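Local coordinates for protein agmatine N-acetyltransferase (Drosophila melanogaster, PDB 7CIW) that transfers the acetyl group of acetyl-CoA to the amine of agmatine and probably also acylates arylalkylamines such as dopamine and serotonin, at residues Arg173-Arg177 / Leu178-Leu182; Gly139-Leu142 / Gly143-Met147; Gly78-Asp81 / Ser82-Glu86. The protein carries 1 engineered substitution. All blocks are in the same frame, centred on the assembly; numbering follows the deposited sequence.

In the fold
Along the chain contact 3 comes first, then contact 2, then contact 1, all within the GNAT fold. Contacts 1 and 2 are neighbours, their centres about 12 Å apart: the helix end at 173-177 packs against the start of helix 142-156, and both meet coenzyme A, so together they hold its pyrophosphate. Contact 3 lies about 22 Å from contact 1 and about 26 Å from contact 2 between centres, across the middle of the chain from contact 2, where strand 70-80 leaves the sheet for helix 84-95. Contacts 1 and 3 are tied through the same mixed sheet, which thus joins the end of helix 169-177 to a turn remote from coenzyme A.

Contact 1 of 3, residues Arg173-Arg177 / Leu178-Leu182; sequences RLVQR and LGYQL. With COA (coenzyme A), chain B.
Val175 sets its CB over one face of the Tyr180 ring, offset toward the rim, with Val175 CB 3.8 Å from Tyr180 CG in a CH-pi contact. The backbone draws the two together: Tyr180 N donates to Val175 O at 2.9 Å, and inside it Gly179 N donates to Gln176 O at 2.9 Å. These two bonds make a Schellman motif that ends helix 169-177. Gly179, with phi at +89°, stands where a side chain would jam against the carbonyl of the residue before it, hence the glycine. One turn back, Leu178 N donates to Leu174 O at 3.1 Å, and Leu178 CD1 lies 4.3 Å from Leu174 CD1. Arg177 leads away from the turn toward coenzyme A. A bend at chi3 (104°) brings one face of its guanidinium over Leu174 CA and its edge to the coenzyme A pyrophosphate, where O1A accepts from Arg177 NH2 at 2.8 Å and from Arg177 NH1 at 3.2 Å; a long, forked cation suits this anion. Beyond the turn, Val175 and Tyr180 pack on Met147 of helix 142-156 and on strands 161-166 and 208-215, while Gln181 opens strand 181-187 by pairing with Val213.

Contact 2 of 3, residues Gly139-Leu142 / Gly143-Met147; sequences GRNL and GGRLM. With COA (coenzyme A), chain B.
Asn141, at the N-cap position of helix 142-156, and Gly143 in its first turn each offer a backbone N-H to the pyrophosphate of coenzyme A. Asn141 N reaches O2A at 3.3 Å, and Gly143 N makes a weak bond to O5A at 3.1 Å. Gly139 N adds a straighter bond to O4A at 2.9 Å. Only glycine fits at two of these places: a CB on Gly143 would come within 2.4 Å of O5A, and one on Gly139 would run into O7A of the 3'-phosphate. This is the pyrophosphate loop of the GNAT fold, related to the Q/R-x-x-G-x-G/A signature, with asparagine where the last small residue is usual; the helix N-terminus probably also steadies the negative charge. Asn141 has a positive phi, which asparagine tolerates well. With CG anti to the backbone N (chi1 -166°), OD1 lies 3.6 Å from Gly144 CA, where a side chain would strike it, and accepts from NH2 of Arg177. ND2 passes 3.8 Å from Arg145 CG, the amide and guanidinium planes 88° apart. An alanine here would take away OD1, and the Arg177 guanidinium would probably be less firmly aimed at the pyrophosphate. Further out, Arg145 N donates to Asn141 O at 3.0 Å and Leu146 N to Leu142 O. Leu142 packs on Ile5, Leu137 and Val133, and Leu146 on Ala73 and Val75 of strand 70-80.

Contact 3 of 3, residues Gly78-Asp81 / Ser82-Glu86; sequences GPKD and SHEPE
Lys80 and Glu84 cross at about a right angle, the lysine running inward, away from the turn, and the glutamate lying across its root. Glu84 CG rests 3.8 Å from Lys80 CB and 4.0 Å from Lys80 CD, so the touching parts are methylenes. The charges do not meet: Lys80 NZ stays 6.6 Å from Glu84 OE2 and forms its salt bridge with Glu111, which a long, extended lysine can reach. Glu84 leaves with CG anti to its backbone N and then bends at chi2 (65°), which turns OE1 to a water. That bond is short, 2.5 Å from water to Glu84 OE1; the water accepts from Asp81 N at 3.0 Å, and OE1 is also bonded to ND1 of His87. Asp81 folds its carboxylate forward over the chain ahead of it, CG lying between the backbone N and the carbonyl carbon (chi1 65°). OD1 receives His83 N at 2.9 Å from above the carboxylate plane, an Asx turn that caps the approach to the helix. Aspartate, short and ending in an acceptor, suits this. Asp81 to Glu84 form a type I beta turn, closed by Glu84 N to Asp81 O at 3.0 Å. The turn joins strand 70-80, paired with strand 125-133 through Lys80 and Cys125, to helix 84-95, whose Pro85 lies on Thr112 of helix 99-114, while Ser82 touches Cys117 of helix 116-119.

Contact 1 of 3, residues Arg173-Arg177 / Leu178-Leu182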
loop_
_atom_site.group_PDB
_atom_site.type_symbol
_atom_site.label_atom_id
_atom_site.label_comp_id
_atom_site.label_asym_id
_atom_site.label_seq_id
_atom_site.Cartn_x
_atom_site.Cartn_y
_atom_site.Cartn_z
ATOM N N ARG A 173 8.251 10.641 -1.516
ATOM C CA ARG A 173 8.258 12.032 -1.965
ATOM C C ARG A 173 6.845 12.544 -2.221
ATOM O O ARG A 173 6.540 13.715 -1.952
ATOM C CB ARG A 173 9.115 12.165 -3.219
ATOM C CG ARG A 173 10.604 12.022 -2.944
ATOM C CD ARG A 173 11.349 11.701 -4.214
ATOM N NE ARG A 173 12.705 11.243 -3.928
ATOM C CZ ARG A 173 13.547 10.805 -4.855
ATOM N NH1 ARG A 173 13.182 10.777 -6.134
ATOM N NH2 ARG A 173 14.757 10.399 -4.505
ATOM N N LEU A 174 5.975 11.687 -2.755
ATOM C CA LEU A 174 4.587 12.083 -2.985
ATOM C C LEU A 174 3.889 12.452 -1.677
ATOM O O LEU A 174 3.232 13.499 -1.586
ATOM C CB LEU A 174 3.839 10.955 -3.701
ATOM C CG LEU A 174 2.319 11.065 -3.619
ATOM C CD1 LEU A 174 1.879 12.299 -4.390
ATOM C CD2 LEU A 174 1.626 9.827 -4.151
ATOM N N VAL A 175 4.018 11.610 -0.648
ATOM C CA VAL A 175 3.241 11.871 0.555
ATOM C C VAL A 175 3.860 13.001 1.352
ATOM O O VAL A 175 3.158 13.697 2.082
ATOM C CB VAL A 175 3.062 10.598 1.407
ATOM C CG1 VAL A 175 2.285 9.564 0.621
ATOM C CG2 VAL A 175 4.396 10.026 1.834
ATOM N N GLN A 176 5.166 13.226 1.209
ATOM C CA GLN A 176 5.763 14.442 1.758
ATOM C C GLN A 176 5.090 15.681 1.183
ATOM O O GLN A 176 4.777 16.634 1.907
ATOM C CB GLN A 176 7.251 14.476 1.442
ATOM C CG GLN A 176 8.098 13.578 2.283
ATOM C CD GLN A 176 9.558 13.744 1.945
ATOM O OE1 GLN A 176 9.925 13.866 0.770
ATOM N NE2 GLN A 176 10.400 13.784 2.968
ATOM N N ARG A 177 4.899 15.696 -0.134
ATOM C CA ARG A 177 4.223 16.809 -0.785
ATOM C C ARG A 177 2.795 16.963 -0.279
ATOM O O ARG A 177 2.274 18.082 -0.211
ATOM C CB ARG A 177 4.268 16.590 -2.304
ATOM C CG ARG A 177 3.139 17.169 -3.115
ATOM C CD ARG A 177 3.526 17.164 -4.583
ATOM N NE ARG A 177 2.863 16.111 -5.354
ATOM C CZ ARG A 177 3.492 15.128 -5.999
ATOM N NH1 ARG A 177 4.817 15.035 -5.970
ATOM N NH2 ARG A 177 2.792 14.234 -6.682
ATOM N N LEU A 178 2.152 15.859 0.105
ATOM C CA LEU A 178 0.816 15.909 0.678
ATOM C C LEU A 178 0.803 16.334 2.144
ATOM O O LEU A 178 -0.282 16.534 2.704
ATOM C CB LEU A 178 0.151 14.535 0.535
ATOM C CG LEU A 178 -0.147 14.155 -0.913
ATOM C CD1 LEU A 178 -0.747 12.752 -0.992
ATOM C CD2 LEU A 178 -1.082 15.178 -1.568
ATOM N N GLY A 179 1.963 16.484 2.776
ATOM C CA GLY A 179 2.010 16.880 4.169
ATOM C C GLY A 179 1.980 15.749 5.172
ATOM O O GLY A 179 1.702 15.995 6.351
ATOM N N TYR A 180 2.239 14.517 4.747
ATOM C CA TYR A 180 2.371 13.430 5.704
ATOM C C TYR A 180 3.668 13.591 6.489
ATOM O O TYR A 180 4.606 14.268 6.050
ATOM C CB TYR A 180 2.392 12.076 4.998
ATOM C CG TYR A 180 1.079 11.530 4.477
ATOM C CD1 TYR A 180 0.290 12.260 3.603
ATOM C CD2 TYR A 180 0.664 10.248 4.829
ATOM C CE1 TYR A 180 -0.907 11.738 3.113
ATOM C CE2 TYR A 180 -0.519 9.720 4.335
ATOM C CZ TYR A 180 -1.291 10.468 3.487
ATOM O OH TYR A 180 -2.469 9.939 3.008
ATOM N N GLN A 181 3.729 12.952 7.654
ATOM C CA GLN A 181 4.927 12.983 8.490
ATOM C C GLN A 181 5.555 11.599 8.587
ATOM O O GLN A 181 4.861 10.599 8.770
ATOM C CB GLN A 181 4.610 13.495 9.899
ATOM C CG GLN A 181 4.181 14.954 9.954
ATOM C CD GLN A 181 2.701 15.098 10.224
ATOM O OE1 GLN A 181 2.206 14.662 11.264
ATOM N NE2 GLN A 181 1.982 15.712 9.288
ATOM N N LEU A 182 6.881 11.564 8.495
ATOM C CA LEU A 182 7.626 10.317 8.614
ATOM C C LEU A 182 7.641 9.832 10.060
ATOM O O LEU A 182 7.921 10.613 10.972
ATOM C CB LEU A 182 9.059 10.539 8.138
ATOM C CG LEU A 182 10.040 9.384 8.282
ATOM C CD1 LEU A 182 9.653 8.264 7.328
ATOM C CD2 LEU A 182 11.453 9.898 7.994
HETATM N N1A COA B . 10.148 6.063 -11.599
HETATM C C2A COA B . 10.805 7.185 -12.004
HETATM N N3A COA B . 10.266 8.429 -11.775
HETATM C C4A COA B . 9.084 8.551 -11.150
HETATM C C5A COA B . 8.438 7.443 -10.757
HETATM C C6A COA B . 8.987 6.197 -10.984
HETATM N N6A COA B . 8.664 4.731 -10.742
HETATM N N7A COA B . 7.275 7.793 -10.152
HETATM C C8A COA B . 7.187 9.130 -10.168
HETATM N N9A COA B . 8.296 9.589 -10.769
HETATM C C1B COA B . 8.740 10.809 -11.110
HETATM C C2B COA B . 7.680 11.413 -12.065
HETATM O O2B COA B . 7.867 10.964 -13.464
HETATM C C3B COA B . 7.758 12.747 -11.888
HETATM O O3B COA B . 8.926 13.373 -12.485
HETATM P P3B COA B . 8.937 14.048 -14.005
HETATM O O7A COA B . 7.566 14.598 -14.347
HETATM O O8A COA B . 10.037 15.112 -14.087
HETATM O O9A COA B . 9.284 12.903 -14.945
HETATM C C4B COA B . 8.051 12.907 -10.290
HETATM O O4B COA B . 8.655 11.794 -9.893
HETATM C C5B COA B . 6.790 13.185 -9.508
HETATM O O5B COA B . 5.776 12.322 -10.007
HETATM P P1A COA B . 4.419 11.969 -9.087
HETATM O O1A COA B . 4.575 12.343 -7.610
HETATM O O2A COA B . 3.200 12.605 -9.737
HETATM O O3A COA B . 4.322 10.334 -9.152
HETATM P P2A COA B . 3.001 9.433 -9.525
HETATM O O4A COA B . 2.642 9.611 -10.970
HETATM O O5A COA B . 1.875 9.766 -8.573
HETATM O O6A COA B . 3.601 7.921 -9.279
HETATM C CBP COA B . 3.924 6.097 -7.889
HETATM C CCP COA B . 4.077 7.590 -8.016
HETATM C CDP COA B . 2.391 5.787 -7.786
HETATM C CEP COA B . 4.641 5.599 -6.625
HETATM C CAP COA B . 4.573 5.448 -9.110
HETATM O OAP COA B . 5.962 5.659 -9.044
HETATM C C9P COA B . 4.334 3.929 -9.216
HETATM O O9P COA B . 3.303 3.463 -9.593
HETATM N N8P COA B . 5.431 3.045 -8.879
HETATM C C7P COA B . 5.319 1.581 -9.011
HETATM C C6P COA B . 4.517 0.868 -7.839
HETATM C C5P COA B . 5.085 1.396 -6.546
HETATM O O5P COA B . 6.260 1.339 -6.291
HETATM N N4P COA B . 4.092 1.989 -5.604
HETATM C C3P COA B . 4.437 2.598 -4.329
HETATM C C2P COA B . 4.971 1.596 -3.305
HETATM S S1P COA B . 5.054 2.638 -1.816
#

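Contact 2 of 3, residues Gly139-Leu142 / Gly143-Met147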
loop_
_atom_site.group_PDB
_atom_site.type_symbol
_atom_site.label_atom_id
_atom_site.label_comp_id
_atom_site.label_asym_id
_atom_site.label_seq_id
_atom_site.Cartn_x
_atom_site.Cartn_y
_atom_site.Cartn_z
ATOM N N GLY A 139 3.744 11.356 -13.021
ATOM C CA GLY A 139 4.106 12.759 -13.018
ATOM C C GLY A 139 2.948 13.708 -13.219
ATOM O O GLY A 139 3.173 14.902 -13.461
ATOM N N ARG A 140 1.713 13.214 -13.127
ATOM C CA ARG A 140 0.516 14.031 -13.274
ATOM C C ARG A 140 -0.300 14.055 -11.986
ATOM O O ARG A 140 -1.502 14.335 -12.024
ATOM C CB ARG A 140 -0.349 13.534 -14.436
ATOM C CG ARG A 140 0.413 13.099 -15.686
ATOM C CD ARG A 140 1.378 14.167 -16.173
ATOM N NE ARG A 140 0.853 14.931 -17.302
ATOM C CZ ARG A 140 1.412 16.043 -17.768
ATOM N NH1 ARG A 140 2.512 16.520 -17.199
ATOM N NH2 ARG A 140 0.873 16.679 -18.800
ATOM N N ASN A 141 0.337 13.735 -10.857
ATOM C CA ASN A 141 -0.285 13.745 -9.527
ATOM C C ASN A 141 -1.517 12.836 -9.446
ATOM O O ASN A 141 -2.435 13.080 -8.662
ATOM C CB ASN A 141 -0.637 15.171 -9.088
ATOM C CG ASN A 141 -0.957 15.264 -7.605
ATOM O OD1 ASN A 141 -0.144 14.896 -6.754
ATOM N ND2 ASN A 141 -2.155 15.741 -7.292
ATOM N N LEU A 142 -1.566 11.765 -10.240
ATOM C CA LEU A 142 -2.639 10.793 -10.036
ATOM C C LEU A 142 -2.472 10.066 -8.707
ATOM O O LEU A 142 -3.460 9.751 -8.030
ATOM C CB LEU A 142 -2.678 9.788 -11.184
ATOM C CG LEU A 142 -3.126 10.304 -12.550
ATOM C CD1 LEU A 142 -3.449 9.126 -13.453
ATOM C CD2 LEU A 142 -4.317 11.225 -12.399
ATOM N N GLY A 143 -1.234 9.779 -8.316
ATOM C CA GLY A 143 -1.022 9.170 -7.013
ATOM C C GLY A 143 -1.553 10.048 -5.898
ATOM O O GLY A 143 -2.277 9.589 -5.014
ATOM N N GLY A 144 -1.228 11.340 -5.949
ATOM C CA GLY A 144 -1.706 12.247 -4.919
ATOM C C GLY A 144 -3.215 12.374 -4.911
ATOM O O GLY A 144 -3.835 12.456 -3.847
ATOM N N ARG A 145 -3.829 12.401 -6.095
ATOM C CA ARG A 145 -5.284 12.488 -6.145
ATOM C C ARG A 145 -5.936 11.270 -5.505
ATOM O O ARG A 145 -6.908 11.404 -4.754
ATOM C CB ARG A 145 -5.752 12.657 -7.590
ATOM C CG ARG A 145 -5.404 14.014 -8.183
ATOM C CD ARG A 145 -6.580 14.962 -8.103
ATOM N NE ARG A 145 -7.088 15.030 -6.739
ATOM C CZ ARG A 145 -6.907 16.061 -5.927
ATOM N NH1 ARG A 145 -6.240 17.126 -6.350
ATOM N NH2 ARG A 145 -7.391 16.023 -4.693
ATOM N N LEU A 146 -5.403 10.070 -5.771
ATOM C CA LEU A 146 -5.957 8.876 -5.142
ATOM C C LEU A 146 -5.730 8.875 -3.630
ATOM O O LEU A 146 -6.629 8.492 -2.874
ATOM C CB LEU A 146 -5.363 7.616 -5.780
ATOM C CG LEU A 146 -5.851 7.383 -7.210
ATOM C CD1 LEU A 146 -5.116 6.218 -7.834
ATOM C CD2 LEU A 146 -7.336 7.121 -7.207
ATOM N N MET A 147 -4.543 9.296 -3.166
ATOM C CA MET A 147 -4.317 9.399 -1.723
ATOM C C MET A 147 -5.270 10.399 -1.073
ATOM O O MET A 147 -5.763 10.167 0.038
ATOM C CB MET A 147 -2.859 9.784 -1.436
ATOM C CG MET A 147 -1.855 8.705 -1.843
ATOM S SD MET A 147 -1.985 7.193 -0.887
ATOM C CE MET A 147 -1.420 7.720 0.736
HETATM N N1A COA B . 10.148 6.063 -11.599
HETATM C C2A COA B . 10.805 7.185 -12.004
HETATM N N3A COA B . 10.266 8.429 -11.775
HETATM C C4A COA B . 9.084 8.551 -11.150
HETATM C C5A COA B . 8.438 7.443 -10.757
HETATM C C6A COA B . 8.987 6.197 -10.984
HETATM N N6A COA B . 8.664 4.731 -10.742
HETATM N N7A COA B . 7.275 7.793 -10.152
HETATM C C8A COA B . 7.187 9.130 -10.168
HETATM N N9A COA B . 8.296 9.589 -10.769
HETATM C C1B COA B . 8.740 10.809 -11.110
HETATM C C2B COA B . 7.680 11.413 -12.065
HETATM O O2B COA B . 7.867 10.964 -13.464
HETATM C C3B COA B . 7.758 12.747 -11.888
HETATM O O3B COA B . 8.926 13.373 -12.485
HETATM P P3B COA B . 8.937 14.048 -14.005
HETATM O O7A COA B . 7.566 14.598 -14.347
HETATM O O8A COA B . 10.037 15.112 -14.087
HETATM O O9A COA B . 9.284 12.903 -14.945
HETATM C C4B COA B . 8.051 12.907 -10.290
HETATM O O4B COA B . 8.655 11.794 -9.893
HETATM C C5B COA B . 6.790 13.185 -9.508
HETATM O O5B COA B . 5.776 12.322 -10.007
HETATM P P1A COA B . 4.419 11.969 -9.087
HETATM O O1A COA B . 4.575 12.343 -7.610
HETATM O O2A COA B . 3.200 12.605 -9.737
HETATM O O3A COA B . 4.322 10.334 -9.152
HETATM P P2A COA B . 3.001 9.433 -9.525
HETATM O O4A COA B . 2.642 9.611 -10.970
HETATM O O5A COA B . 1.875 9.766 -8.573
HETATM O O6A COA B . 3.601 7.921 -9.279
HETATM C CBP COA B . 3.924 6.097 -7.889
HETATM C CCP COA B . 4.077 7.590 -8.016
HETATM C CDP COA B . 2.391 5.787 -7.786
HETATM C CEP COA B . 4.641 5.599 -6.625
HETATM C CAP COA B . 4.573 5.448 -9.110
HETATM O OAP COA B . 5.962 5.659 -9.044
HETATM C C9P COA B . 4.334 3.929 -9.216
HETATM O O9P COA B . 3.303 3.463 -9.593
HETATM N N8P COA B . 5.431 3.045 -8.879
HETATM C C7P COA B . 5.319 1.581 -9.011
HETATM C C6P COA B . 4.517 0.868 -7.839
HETATM C C5P COA B . 5.085 1.396 -6.546
HETATM O O5P COA B . 6.260 1.339 -6.291
HETATM N N4P COA B . 4.092 1.989 -5.604
HETATM C C3P COA B . 4.437 2.598 -4.329
HETATM C C2P COA B . 4.971 1.596 -3.305
HETATM S S1P COA B . 5.054 2.638 -1.816
#

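Contact 3 of 3, residues Gly78-Asp81 / Ser82-Glu86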
loop_
_atom_site.group_PDB
_atom_site.type_symbol
_atom_site.label_atom_id
_atom_site.label_comp_id
_atom_site.label_asym_id
_atom_site.label_seq_id
_atom_site.Cartn_x
_atom_site.Cartn_y
_atom_site.Cartn_z
ATOM N N GLY A 78 -7.268 -0.221 3.654
ATOM C CA GLY A 78 -8.171 -0.888 4.564
ATOM C C GLY A 78 -7.907 -0.537 6.011
ATOM O O GLY A 78 -6.866 0.024 6.358
ATOM N N PRO A 79 -8.847 -0.883 6.888
ATOM C CA PRO A 79 -8.743 -0.497 8.297
ATOM C C PRO A 79 -7.784 -1.368 9.088
ATOM O O PRO A 79 -7.541 -2.534 8.764
ATOM C CB PRO A 79 -10.176 -0.694 8.806
ATOM C CG PRO A 79 -10.630 -1.901 8.018
ATOM C CD PRO A 79 -10.042 -1.712 6.633
ATOM N N LYS A 80 -7.253 -0.784 10.164
ATOM C CA LYS A 80 -6.523 -1.564 11.153
ATOM C C LYS A 80 -6.738 -0.951 12.528
ATOM O O LYS A 80 -7.076 0.229 12.662
ATOM C CB LYS A 80 -5.025 -1.658 10.817
ATOM C CG LYS A 80 -4.252 -0.366 10.935
ATOM C CD LYS A 80 -2.800 -0.576 10.459
ATOM C CE LYS A 80 -1.957 0.667 10.712
ATOM N NZ LYS A 80 -0.568 0.497 10.178
ATOM N N ASP A 81 -6.561 -1.783 13.555
ATOM C CA ASP A 81 -6.697 -1.334 14.932
ATOM C C ASP A 81 -5.457 -1.717 15.732
ATOM O O ASP A 81 -4.440 -2.135 15.159
ATOM C CB ASP A 81 -7.978 -1.912 15.559
ATOM C CG ASP A 81 -7.950 -3.441 15.680
ATOM O OD1 ASP A 81 -6.902 -4.059 15.401
ATOM O OD2 ASP A 81 -8.992 -4.025 16.063
ATOM N N SER A 82 -5.530 -1.591 17.058
ATOM C CA SER A 82 -4.357 -1.835 17.894
ATOM C C SER A 82 -3.952 -3.303 17.946
ATOM O O SER A 82 -2.875 -3.608 18.473
ATOM C CB SER A 82 -4.611 -1.323 19.307
ATOM O OG SER A 82 -5.647 -2.060 19.922
ATOM N N HIS A 83 -4.778 -4.207 17.429
ATOM C CA HIS A 83 -4.431 -5.617 17.328
ATOM C C HIS A 83 -3.628 -5.937 16.074
ATOM O O HIS A 83 -3.104 -7.047 15.956
ATOM C CB HIS A 83 -5.713 -6.467 17.368
ATOM C CG HIS A 83 -5.468 -7.933 17.539
ATOM N ND1 HIS A 83 -5.717 -8.849 16.541
ATOM C CD2 HIS A 83 -5.001 -8.641 18.594
ATOM C CE1 HIS A 83 -5.408 -10.058 16.972
ATOM N NE2 HIS A 83 -4.971 -9.961 18.215
ATOM N N GLU A 84 -3.491 -4.990 15.146
ATOM C CA GLU A 84 -2.809 -5.297 13.889
ATOM C C GLU A 84 -1.370 -5.785 14.057
ATOM O O GLU A 84 -0.957 -6.662 13.277
ATOM C CB GLU A 84 -2.865 -4.079 12.956
ATOM C CG GLU A 84 -2.422 -4.373 11.521
ATOM C CD GLU A 84 -3.341 -5.340 10.771
ATOM O OE1 GLU A 84 -4.370 -5.787 11.327
ATOM O OE2 GLU A 84 -3.030 -5.646 9.600
ATOM N N PRO A 85 -0.567 -5.307 15.016
ATOM C CA PRO A 85 0.777 -5.902 15.153
ATOM C C PRO A 85 0.736 -7.401 15.421
ATOM O O PRO A 85 1.513 -8.165 14.829
ATOM C CB PRO A 85 1.390 -5.115 16.318
ATOM C CG PRO A 85 0.705 -3.773 16.228
ATOM C CD PRO A 85 -0.717 -4.107 15.862
ATOM N N GLU A 86 -0.169 -7.846 16.291
ATOM C CA GLU A 86 -0.286 -9.270 16.578
ATOM C C GLU A 86 -0.844 -10.025 15.382
ATOM O O GLU A 86 -0.366 -11.116 15.042
ATOM C CB GLU A 86 -1.177 -9.472 17.802
ATOM C CG GLU A 86 -0.537 -8.998 19.112
ATOM C CD GLU A 86 -0.314 -7.481 19.192
ATOM O OE1 GLU A 86 -1.123 -6.697 18.630
ATOM O OE2 GLU A 86 0.694 -7.072 19.813
HETATM O O HOH W 1 -6.242 -4.584 12.481
#